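Local structure of octopine dehydrogenase (Pecten maximus, 3C7A) at residues 169-174 / 198-203. The protein catalyses the NADH-dependent reductive condensation of L-arginine with pyruvate to D-octopine, preferring L-arginine over other amino acids. Sequence-based numbering, arbitrary orientation.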
# COMPACT_ATOMS: atom_id res chain seq x y z
N SER A 169 7.17 8.86 -3.71
CA SER A 169 6.95 10.31 -3.58
C SER A 169 7.51 10.87 -2.26
O SER A 169 7.82 10.11 -1.34
CB SER A 169 5.46 10.65 -3.72
OG SER A 169 4.70 10.13 -2.64
N LEU A 170 7.63 12.21 -2.17
CA LEU A 170 8.23 12.87 -1.00
C LEU A 170 7.63 14.25 -0.67
O LEU A 170 7.41 15.07 -1.56
CB LEU A 170 9.75 12.99 -1.19
CG LEU A 170 10.62 13.61 -0.09
CD1 LEU A 170 10.84 12.64 1.07
CD2 LEU A 170 11.95 14.08 -0.65
N ILE A 171 7.38 14.48 0.62
CA ILE A 171 7.01 15.80 1.15
C ILE A 171 8.09 16.27 2.14
O ILE A 171 8.32 15.62 3.17
CB ILE A 171 5.61 15.80 1.84
CG1 ILE A 171 4.51 15.42 0.85
CG2 ILE A 171 5.32 17.17 2.47
CD1 ILE A 171 3.16 15.14 1.49
N LYS A 172 8.73 17.40 1.84
CA LYS A 172 9.83 17.93 2.65
C LYS A 172 9.37 18.93 3.72
O LYS A 172 8.52 19.78 3.46
CB LYS A 172 10.87 18.61 1.75
CG LYS A 172 11.72 17.64 0.92
CD LYS A 172 12.26 18.30 -0.35
CE LYS A 172 13.37 19.31 -0.08
NZ LYS A 172 14.66 18.65 0.26
N GLY A 173 9.96 18.81 4.92
CA GLY A 173 9.68 19.73 6.03
C GLY A 173 10.78 20.76 6.25
O GLY A 173 11.64 20.96 5.38
N THR A 174 10.76 21.41 7.42
CA THR A 174 11.71 22.50 7.73
C THR A 174 13.09 22.02 8.22
O THR A 174 14.05 22.80 8.21
CB THR A 174 11.13 23.52 8.75
OG1 THR A 174 10.74 22.86 9.95
CG2 THR A 174 9.93 24.26 8.16
N LYS A 198 6.65 12.74 -9.19
CA LYS A 198 6.44 14.19 -9.25
C LYS A 198 5.61 14.79 -8.11
O LYS A 198 5.92 15.89 -7.63
CB LYS A 198 5.83 14.60 -10.60
CG LYS A 198 6.82 14.61 -11.77
CD LYS A 198 6.13 15.02 -13.06
CE LYS A 198 7.12 15.28 -14.19
NZ LYS A 198 7.78 14.03 -14.67
N HIS A 199 4.56 14.08 -7.67
CA HIS A 199 3.62 14.61 -6.67
C HIS A 199 3.01 13.47 -5.83
O HIS A 199 2.87 12.35 -6.32
CB HIS A 199 2.50 15.40 -7.37
CG HIS A 199 1.83 16.42 -6.50
ND1 HIS A 199 0.83 16.10 -5.61
CD2 HIS A 199 2.01 17.76 -6.41
CE1 HIS A 199 0.43 17.19 -4.99
NE2 HIS A 199 1.13 18.21 -5.46
N PHE A 200 2.64 13.77 -4.59
CA PHE A 200 2.07 12.75 -3.69
C PHE A 200 0.63 12.34 -4.03
O PHE A 200 0.21 11.23 -3.70
CB PHE A 200 2.23 13.14 -2.20
CG PHE A 200 1.15 14.05 -1.67
CD1 PHE A 200 1.22 15.43 -1.85
CD2 PHE A 200 0.07 13.53 -0.95
CE1 PHE A 200 0.23 16.28 -1.35
CE2 PHE A 200 -0.93 14.37 -0.44
CZ PHE A 200 -0.85 15.74 -0.65
N LEU A 201 -0.11 13.23 -4.68
CA LEU A 201 -1.47 12.92 -5.16
C LEU A 201 -1.46 12.09 -6.44
O LEU A 201 -2.44 11.41 -6.75
CB LEU A 201 -2.30 14.20 -5.35
CG LEU A 201 -2.78 14.97 -4.11
CD1 LEU A 201 -3.47 16.27 -4.53
CD2 LEU A 201 -3.72 14.14 -3.23
N GLU A 202 -0.35 12.16 -7.19
CA GLU A 202 -0.10 11.27 -8.33
C GLU A 202 0.00 9.82 -7.85
O GLU A 202 -0.63 8.93 -8.42
CB GLU A 202 1.19 11.69 -9.07
CG GLU A 202 1.60 10.77 -10.22
CD GLU A 202 3.10 10.82 -10.54
OE1 GLU A 202 3.71 11.90 -10.41
OE2 GLU A 202 3.66 9.78 -10.94
N MET A 203 0.80 9.60 -6.80
CA MET A 203 1.00 8.28 -6.19
C MET A 203 -0.31 7.72 -5.61
O MET A 203 -0.56 6.51 -5.70
CB MET A 203 2.09 8.37 -5.12
CG MET A 203 2.41 7.07 -4.36
SD MET A 203 3.14 5.73 -5.34
CE MET A 203 4.72 6.45 -5.82
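Ile-171 and Phe-200 meet where the end of strand 156-171 runs up against the first turn of helix 200-205. CB of Phe-200 sits 3.9 Å from OG of Ser-169. With chi1 at 84°, CG lies between the backbone N and the carbonyl carbon, which puts the ring face against Ile-171, whose CD1 lies 3.9 Å from Phe-200 CD1. That methyl is placed over the face, 4.0 Å from the centroid and 18° off the normal, a CH-pi contact displaced toward the CG and CD1 side; at the tip, Phe-200 CZ is already 4.6 Å from Ile-171 CD1. Leu-201 CG takes the opposite face, so the ring is sandwiched between two aliphatic groups, and Glu-122 of helix 121-129 touches the side chains of both Ile-171 and Phe-200.

Two residues earlier on the strand, Ser-169 is a small buried residue pressed against the backbone of the turn, its CB 4.0 Å from His-199 O. Met-203 also packs on Ser-169: its CB lies against OG, and the chain, bent at chi2 and chi3, brings CE to 4.0 Å from Ser-169 N. The side chain of Met-203 is about 6 Å from that of Met-206, which binds L-arginine. The helix start is fixed separately, as His-199 at the N-cap accepts from Leu-201 N through ND1 (3.2 Å, 168°), almost in the ring plane.

No hydrogen bond joins the two segments. Polar bonding stays on each side, in the strand pairing of Ser-169 and Ile-171 with Ser-140 and Met-138 and in the His-199 cap, so the fit of sheet to helix here rests on shape and apolar contact.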